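Local coordinates for protein glutaredoxin 1 (Francisella tularensis subsp. tularensis, PDB 3MSZ) that probably reduces protein disulfides as a glutaredoxin of the thioredoxin fold and holds glutathione in the pocket beside its redox-active cysteine pair, at residues F57-T61 against V62-F66; G73-T76 against E77-N81. All blocks are in the same frame, centred on the assembly; numbering follows the deposited sequence.

Overall arrangement
Contacts 1 and 2 illustrate how a thioredoxin-fold protein grips a peptide-like ligand with two short pieces of chain, both of which touch glutathione. Their centres lie about 10 Å apart. Contact 1 is the more buried: it joins the loop after helix 39-50 to strand 64-67, through side-chain packing round one glutamine and a water at the ligand. Contact 2 is partly exposed and leads from strand 70-73 into helix 75-80, so regular backbone hydrogen bonds dominate. The neighbouring strands tie them together. A probable hydrogen bond runs from Ile65 N to Gly73 O at 2.9 Å, while Phe57 and Gln64 pack on Gly73 and Ile65 meets Leu78.

Contact 1: F57-T61 against V62-F66; sequences FPIST and VPQIF. With GSH (glutathione), chain D; CAC (cacodylate ion), chain C.
Gln64 turns its side chain back toward the loop that precedes it, and this side chain runs past that of Ile59 in the opposite direction. Ile59 lays its CG2 methyl against the amide, 3.4 Å from Gln64 CD, while its CD1 end lies along Gln64 CG. A bend at chi2 (-57°) in Gln64 swings the amide round to this methyl. Phe57, earlier in the loop, turns its ring plane 74° from that of the amide, and CZ is the part of the ring nearest to it. Ile59 also packs on Phe45, Tyr46 and Met49 of helix 39-50.

The peptide joining Val62 to Pro63 is cis, the cis-proline hallmark of the thioredoxin fold, and Pro63 packs on Tyr16 and Cys17. Pro63 CD comes 3.3 Å from glutathione O2. One water bridges Thr61 OG1 (2.6 Å), Pro63 O and glutathione O2 (2.7 Å each). Val62 N donates to cacodylate O2 at 3.0 Å (159°), and Arg11 binds the same ion. A backbone N-H and an arginine thus meet at an anion, probably taken from the crystallisation liquor, whereas glutathione is met mainly by van der Waals contact from Thr61, Val62 and Pro63, and through the water.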
ATOM      1  N   PHE A  57      -1.775  -6.526  10.170  1.00 19.62           N
ATOM      2  CA  PHE A  57      -0.785  -7.551  10.371  1.00 21.96           C
ATOM      3  C   PHE A  57       0.593  -6.851  10.419  1.00 24.97           C
ATOM      4  O   PHE A  57       0.726  -5.702  10.019  1.00 23.52           O
ATOM      5  CB  PHE A  57      -0.875  -8.646   9.286  1.00 23.47           C
ATOM      6  CG  PHE A  57      -0.671  -8.141   7.871  1.00 26.39           C
ATOM      7  CD1 PHE A  57      -1.765  -7.957   7.008  1.00 26.49           C
ATOM      8  CD2 PHE A  57       0.617  -7.866   7.391  1.00 26.34           C
ATOM      9  CE1 PHE A  57      -1.579  -7.492   5.681  1.00 29.42           C
ATOM     10  CE2 PHE A  57       0.820  -7.428   6.065  1.00 27.82           C
ATOM     11  CZ  PHE A  57      -0.275  -7.229   5.207  1.00 30.76           C
ATOM     12  N   PRO A  58       1.612  -7.531  10.943  1.00 24.12           N
ATOM     13  CA  PRO A  58       2.906  -6.840  11.081  1.00 23.72           C
ATOM     14  C   PRO A  58       3.576  -6.764   9.737  1.00 23.53           C
ATOM     15  O   PRO A  58       3.742  -7.813   9.110  1.00 25.90           O
ATOM     16  CB  PRO A  58       3.687  -7.753  12.046  1.00 23.79           C
ATOM     17  CG  PRO A  58       3.114  -9.106  11.816  1.00 26.12           C
ATOM     18  CD  PRO A  58       1.642  -8.906  11.470  1.00 25.76           C
ATOM     19  N   ILE A  59       3.909  -5.561   9.268  1.00 18.63           N
ATOM     20  CA  ILE A  59       4.401  -5.419   7.899  1.00 21.31           C
ATOM     21  C   ILE A  59       5.920  -5.510   7.843  1.00 25.90           C
ATOM     22  O   ILE A  59       6.607  -5.131   8.794  1.00 25.65           O
ATOM     23  CB  ILE A  59       3.942  -4.085   7.241  0.83 20.30           C
ATOM     24  CG1 ILE A  59       4.516  -2.866   8.004  0.92 15.82           C
ATOM     25  CG2 ILE A  59       2.403  -4.003   7.186  1.00 19.96           C
ATOM     26  CD1 ILE A  59       4.387  -1.497   7.211  0.74 15.34           C
ATOM     27  N   SER A  60       6.446  -5.994   6.723  1.00 23.33           N
ATOM     28  CA  SER A  60       7.891  -6.081   6.573  1.00 19.70           C
ATOM     29  C   SER A  60       8.272  -6.101   5.101  0.84 25.37           C
ATOM     30  O   SER A  60       9.399  -6.436   4.751  0.76 17.89           O
ATOM     31  CB  SER A  60       8.424  -7.353   7.254  0.91 26.27           C
ATOM     32  OG  SER A  60       7.965  -8.487   6.556  1.00 29.88           O
ATOM     33  N   THR A  61       7.324  -5.736   4.248  1.00 23.90           N
ATOM     34  CA  THR A  61       7.566  -5.619   2.817  1.00 27.95           C
ATOM     35  C   THR A  61       6.792  -4.413   2.279  1.00 24.48           C
ATOM     36  O   THR A  61       5.926  -3.844   2.962  1.00 19.60           O
ATOM     37  CB  THR A  61       7.085  -6.890   2.067  1.00 27.35           C
ATOM     38  OG1 THR A  61       5.651  -6.980   2.126  1.00 27.61           O
ATOM     39  CG2 THR A  61       7.683  -8.150   2.713  1.00 30.53           C
ATOM     40  N   VAL A  62       7.109  -4.019   1.051  1.00 28.22           N
ATOM     41  CA  VAL A  62       6.259  -3.091   0.305  1.00 30.65           C
ATOM     42  C   VAL A  62       5.827  -3.834  -0.943  1.00 25.93           C
ATOM     43  O   VAL A  62       6.472  -4.790  -1.330  1.00 23.42           O
ATOM     44  CB  VAL A  62       6.992  -1.793  -0.075  1.00 28.58           C
ATOM     45  CG1 VAL A  62       7.118  -0.890   1.158  1.00 26.41           C
ATOM     46  CG2 VAL A  62       8.372  -2.136  -0.657  1.00 27.59           C
ATOM     47  N   PRO A  63       4.723  -3.403  -1.567  1.00 28.38           N
ATOM     48  CA  PRO A  63       3.928  -2.232  -1.181  1.00 25.18           C
ATOM     49  C   PRO A  63       3.045  -2.471   0.060  1.00 23.98           C
ATOM     50  O   PRO A  63       2.717  -3.613   0.389  1.00 21.75           O
ATOM     51  CB  PRO A  63       3.036  -2.018  -2.416  1.00 21.91           C
ATOM     52  CG  PRO A  63       2.796  -3.412  -2.879  1.00 21.11           C
ATOM     53  CD  PRO A  63       4.094  -4.145  -2.681  1.00 23.03           C
ATOM     54  N   GLN A  64       2.675  -1.376   0.722  1.00 26.14           N
ATOM     55  CA  GLN A  64       1.613  -1.362   1.731  1.00 23.87           C
ATOM     56  C   GLN A  64       0.578  -0.330   1.304  1.00 24.03           C
ATOM     57  O   GLN A  64       0.886   0.854   1.090  1.00 22.85           O
ATOM     58  CB  GLN A  64       2.137  -1.055   3.153  1.00 18.58           C
ATOM     59  CG  GLN A  64       3.089  -2.149   3.724  1.00 22.03           C
ATOM     60  CD  GLN A  64       2.479  -3.562   3.770  1.00 22.84           C
ATOM     61  OE1 GLN A  64       3.186  -4.575   3.636  1.00 29.19           O
ATOM     62  NE2 GLN A  64       1.172  -3.634   3.942  1.00 18.65           N
ATOM     63  N   ILE A  65      -0.666  -0.791   1.207  1.00 22.49           N
ATOM     64  CA  ILE A  65      -1.751   0.010   0.685  1.00 21.80           C
ATOM     65  C   ILE A  65      -2.788   0.320   1.770  1.00 27.38           C
ATOM     66  O   ILE A  65      -3.247  -0.583   2.486  1.00 23.87           O
ATOM     67  CB  ILE A  65      -2.438  -0.761  -0.462  1.00 25.51           C
ATOM     68  CG1 ILE A  65      -1.418  -1.037  -1.575  1.00 27.11           C
ATOM     69  CG2 ILE A  65      -3.676   0.014  -0.970  1.00 25.35           C
ATOM     70  CD1 ILE A  65      -1.804  -2.172  -2.485  1.00 29.84           C
ATOM     71  N   PHE A  66      -3.122   1.601   1.919  1.00 22.91           N
ATOM     72  CA  PHE A  66      -4.202   2.010   2.814  1.00 26.40           C
ATOM     73  C   PHE A  66      -5.315   2.685   2.010  1.00 30.04           C
ATOM     74  O   PHE A  66      -5.059   3.492   1.115  1.00 29.08           O
ATOM     75  CB  PHE A  66      -3.696   2.955   3.897  1.00 27.05           C
ATOM     76  CG  PHE A  66      -2.603   2.374   4.748  1.00 28.59           C
ATOM     77  CD1 PHE A  66      -2.859   1.936   6.033  1.00 28.43           C
ATOM     78  CD2 PHE A  66      -1.307   2.267   4.256  1.00 30.00           C
ATOM     79  CE1 PHE A  66      -1.827   1.391   6.835  1.00 25.95           C
ATOM     80  CE2 PHE A  66      -0.280   1.745   5.052  1.00 31.70           C
ATOM     81  CZ  PHE A  66      -0.547   1.309   6.335  1.00 26.96           C
TER
HETATM   82  N1  GSH D  92       2.861 -14.405   1.214  1.00 58.88           N
HETATM   83  CA1 GSH D  92       3.036 -13.090   0.622  1.00 56.34           C
HETATM   84  C1  GSH D  92       4.133 -12.265   1.258  1.00 60.66           C
HETATM   85  O11 GSH D  92       4.152 -12.075   2.500  1.00 61.79           O
HETATM   86  O12 GSH D  92       5.036 -11.747   0.538  1.00 53.72           O
HETATM   87  CB1 GSH D  92       3.420 -13.172  -0.848  1.00 43.90           C
HETATM   88  CG1 GSH D  92       3.382 -11.685  -1.205  1.00 28.35           C
HETATM   89  CD1 GSH D  92       3.512 -11.427  -2.651  1.00 36.84           C
HETATM   90  OE1 GSH D  92       2.738 -12.165  -3.579  1.00 33.82           O
HETATM   91  N2  GSH D  92       4.377 -10.448  -2.884  1.00 39.34           N
HETATM   92  CA2 GSH D  92       4.352  -9.331  -1.975  1.00 37.86           C
HETATM   93  C2  GSH D  92       3.055  -8.601  -2.046  1.00 36.46           C
HETATM   94  O2  GSH D  92       3.014  -7.193  -1.831  1.00 28.35           O
HETATM   95  CB2 GSH D  92       5.462  -8.376  -2.346  1.00 50.59           C
HETATM   96  SG2 GSH D  92       6.938  -8.665  -1.341  1.00 60.55           S
HETATM   97  N3  GSH D  92       1.978  -9.366  -2.334  1.00 35.13           N
HETATM   98  CA3 GSH D  92       0.858  -9.393  -1.428  1.00 40.86           C
HETATM   99  C3  GSH D  92       1.251  -9.627   0.034  1.00 56.09           C
HETATM  100  O31 GSH D  92       2.366 -10.072   0.398  1.00 72.50           O
HETATM  101  O32 GSH D  92       0.463  -9.378   0.956  1.00 47.86           O
HETATM  102 AS   CAC C  91      11.121  -5.767  -0.219  1.00161.33          AS
HETATM  103  O1  CAC C  91      11.113  -5.833  -1.955  1.00 83.18           O
HETATM  104  O2  CAC C  91       9.466  -5.613   0.239  1.00 35.09           O
HETATM  105  C1  CAC C  91      11.871  -7.419   0.535  1.00 85.65           C
HETATM  106  C2  CAC C  91      12.111  -4.207   0.424  1.00 72.72           C
HETATM  107  O   HOH W   1       3.753  -6.113   0.534  1.00 19.91           O

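Contact 2: G73-T76 against E77-N81; sequences GGFT and ELKAN. With GSH (glutathione), chain D.
Phe75 and Lys79, one helical turn apart, lie side by side and point the same way, with the lysine's CG above one face of the ring. This CH-pi contact puts CG 4.0 Å from the ring centroid, offset toward the rim and nearest CZ. Phe75 chi1 of -176° sends the ring along the helix flank to meet the lysine's aliphatic part, whose bent chain then leads its amine away. Thr76, Lys79 and Ala80 form the exposed side, where Ala80 CB rests near Thr76 O.

Leu78, by contrast, is buried: it crosses Phe75 obliquely, CD2 to CD2 at 4.2 Å, and packs on Trp23 and Phe24 of helix 15-26. Helical backbone bonds join Leu78 N to Gly74 O, Lys79 N to Phe75 O and Ala80 N to Thr76 O. At the far end Glu77 O accepts from Asn81 N and, at 2.7 Å, from Asn81 ND2, the two donors arriving from opposite faces of its plane. With Gly74 at the N-cap, Phe75 N donates to glutathione O2 at 3.1 Å. Although the exact placing of the tripeptide here is less certain, such a Gly-Gly turn into a helix is a familiar part of the glutathione site of glutaredoxins.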
ATOM      1  N   GLY A  73      -3.156  -4.099   2.951  1.00 25.83           N
ATOM      2  CA  GLY A  73      -2.081  -5.060   2.847  1.00 26.38           C
ATOM      3  C   GLY A  73      -1.236  -4.822   1.614  1.00 26.40           C
ATOM      4  O   GLY A  73      -1.081  -3.675   1.161  1.00 23.55           O
ATOM      5  N   GLY A  74      -0.662  -5.904   1.090  1.00 21.17           N
ATOM      6  CA  GLY A  74       0.145  -5.837  -0.123  1.00 20.06           C
ATOM      7  C   GLY A  74      -0.675  -6.086  -1.395  1.00 25.90           C
ATOM      8  O   GLY A  74      -1.911  -5.962  -1.426  1.00 22.40           O
ATOM      9  N   PHE A  75       0.007  -6.500  -2.450  1.00 19.52           N
ATOM     10  CA  PHE A  75      -0.680  -6.683  -3.714  1.00 25.61           C
ATOM     11  C   PHE A  75      -1.692  -7.857  -3.732  1.00 28.21           C
ATOM     12  O   PHE A  75      -2.781  -7.741  -4.281  1.00 21.89           O
ATOM     13  CB  PHE A  75       0.356  -6.863  -4.813  1.00 26.38           C
ATOM     14  CG  PHE A  75      -0.244  -6.967  -6.149  1.00 26.11           C
ATOM     15  CD1 PHE A  75      -0.167  -8.149  -6.871  1.00 27.14           C
ATOM     16  CD2 PHE A  75      -0.909  -5.887  -6.687  1.00 23.58           C
ATOM     17  CE1 PHE A  75      -0.732  -8.233  -8.139  1.00 29.87           C
ATOM     18  CE2 PHE A  75      -1.504  -5.976  -7.936  1.00 27.97           C
ATOM     19  CZ  PHE A  75      -1.402  -7.150  -8.662  1.00 27.45           C
ATOM     20  N   THR A  76      -1.316  -8.981  -3.126  1.00 27.62           N
ATOM     21  CA  THR A  76      -2.231 -10.100  -2.955  1.00 28.26           C
ATOM     22  C   THR A  76      -3.518  -9.659  -2.310  1.00 30.98           C
ATOM     23  O   THR A  76      -4.598 -10.008  -2.782  1.00 32.38           O
ATOM     24  CB  THR A  76      -1.591 -11.203  -2.113  1.00 34.42           C
ATOM     25  OG1 THR A  76      -0.514 -11.767  -2.867  1.00 39.39           O
ATOM     26  CG2 THR A  76      -2.617 -12.309  -1.746  1.00 34.19           C
ATOM     27  N   GLU A  77      -3.421  -8.868  -1.241  1.00 28.86           N
ATOM     28  CA  GLU A  77      -4.635  -8.430  -0.573  1.00 25.93           C
ATOM     29  C   GLU A  77      -5.433  -7.481  -1.437  1.00 30.03           C
ATOM     30  O   GLU A  77      -6.668  -7.508  -1.412  1.00 28.77           O
ATOM     31  CB  GLU A  77      -4.366  -7.795   0.785  1.00 22.31           C
ATOM     32  CG  GLU A  77      -3.928  -8.777   1.851  1.00 25.20           C
ATOM     33  CD  GLU A  77      -2.410  -9.048   1.817  1.00 38.95           C
ATOM     34  OE1 GLU A  77      -1.688  -8.437   0.984  1.00 36.25           O
ATOM     35  OE2 GLU A  77      -1.939  -9.867   2.635  1.00 42.99           O
ATOM     36  N   LEU A  78      -4.741  -6.625  -2.187  1.00 27.64           N
ATOM     37  CA  LEU A  78      -5.433  -5.693  -3.071  1.00 25.48           C
ATOM     38  C   LEU A  78      -6.301  -6.482  -4.046  1.00 30.54           C
ATOM     39  O   LEU A  78      -7.489  -6.216  -4.203  1.00 36.30           O
ATOM     40  CB  LEU A  78      -4.428  -4.838  -3.842  1.00 24.45           C
ATOM     41  CG  LEU A  78      -4.980  -3.797  -4.820  1.00 25.62           C
ATOM     42  CD1 LEU A  78      -5.835  -2.767  -4.090  1.00 25.38           C
ATOM     43  CD2 LEU A  78      -3.823  -3.117  -5.565  1.00 24.75           C
ATOM     44  N   LYS A  79      -5.702  -7.457  -4.701  1.00 29.65           N
ATOM     45  CA  LYS A  79      -6.439  -8.229  -5.696  1.00 35.12           C
ATOM     46  C   LYS A  79      -7.583  -9.009  -5.062  1.00 38.98           C
ATOM     47  O   LYS A  79      -8.674  -9.103  -5.645  1.00 39.29           O
ATOM     48  CB  LYS A  79      -5.501  -9.160  -6.448  1.00 35.68           C
ATOM     49  CG  LYS A  79      -4.549  -8.413  -7.355  1.00 37.97           C
ATOM     50  CD  LYS A  79      -5.322  -7.531  -8.345  1.00 45.42           C
ATOM     51  CE  LYS A  79      -5.542  -8.272  -9.684  1.00 51.77           C
ATOM     52  NZ  LYS A  79      -6.920  -8.070 -10.221  1.00 59.35           N
ATOM     53  N   ALA A  80      -7.336  -9.570  -3.873  1.00 35.07           N
ATOM     54  CA  ALA A  80      -8.385 -10.293  -3.145  1.00 36.78           C
ATOM     55  C   ALA A  80      -9.604  -9.414  -2.925  1.00 37.66           C
ATOM     56  O   ALA A  80     -10.720  -9.905  -2.894  1.00 45.56           O
ATOM     57  CB  ALA A  80      -7.880 -10.808  -1.812  1.00 33.71           C
ATOM     58  N   ASN A  81      -9.387  -8.114  -2.764  1.00 32.53           N
ATOM     59  CA  ASN A  81     -10.489  -7.189  -2.540  1.00 36.85           C
ATOM     60  C   ASN A  81     -10.857  -6.326  -3.741  1.00 36.32           C
ATOM     61  O   ASN A  81     -11.540  -5.309  -3.573  1.00 36.41           O
ATOM     62  CB  ASN A  81     -10.154  -6.276  -1.370  1.00 40.00           C
ATOM     63  CG  ASN A  81     -10.014  -7.035  -0.082  1.00 42.47           C
ATOM     64  OD1 ASN A  81     -11.005  -7.322   0.591  1.00 42.79           O
ATOM     65  ND2 ASN A  81      -8.784  -7.375   0.274  1.00 36.19           N
TER
HETATM   66  N1  GSH D  92       2.861 -14.405   1.214  1.00 58.88           N
HETATM   67  CA1 GSH D  92       3.036 -13.090   0.622  1.00 56.34           C
HETATM   68  C1  GSH D  92       4.133 -12.265   1.258  1.00 60.66           C
HETATM   69  O11 GSH D  92       4.152 -12.075   2.500  1.00 61.79           O
HETATM   70  O12 GSH D  92       5.036 -11.747   0.538  1.00 53.72           O
HETATM   71  CB1 GSH D  92       3.420 -13.172  -0.848  1.00 43.90           C
HETATM   72  CG1 GSH D  92       3.382 -11.685  -1.205  1.00 28.35           C
HETATM   73  CD1 GSH D  92       3.512 -11.427  -2.651  1.00 36.84           C
HETATM   74  OE1 GSH D  92       2.738 -12.165  -3.579  1.00 33.82           O
HETATM   75  N2  GSH D  92       4.377 -10.448  -2.884  1.00 39.34           N
HETATM   76  CA2 GSH D  92       4.352  -9.331  -1.975  1.00 37.86           C
HETATM   77  C2  GSH D  92       3.055  -8.601  -2.046  1.00 36.46           C
HETATM   78  O2  GSH D  92       3.014  -7.193  -1.831  1.00 28.35           O
HETATM   79  CB2 GSH D  92       5.462  -8.376  -2.346  1.00 50.59           C
HETATM   80  SG2 GSH D  92       6.938  -8.665  -1.341  1.00 60.55           S
HETATM   81  N3  GSH D  92       1.978  -9.366  -2.334  1.00 35.13           N
HETATM   82  CA3 GSH D  92       0.858  -9.393  -1.428  1.00 40.86           C
HETATM   83  C3  GSH D  92       1.251  -9.627   0.034  1.00 56.09           C
HETATM   84  O31 GSH D  92       2.366 -10.072   0.398  1.00 72.50           O
HETATM   85  O32 GSH D  92       0.463  -9.378   0.956  1.00 47.86           O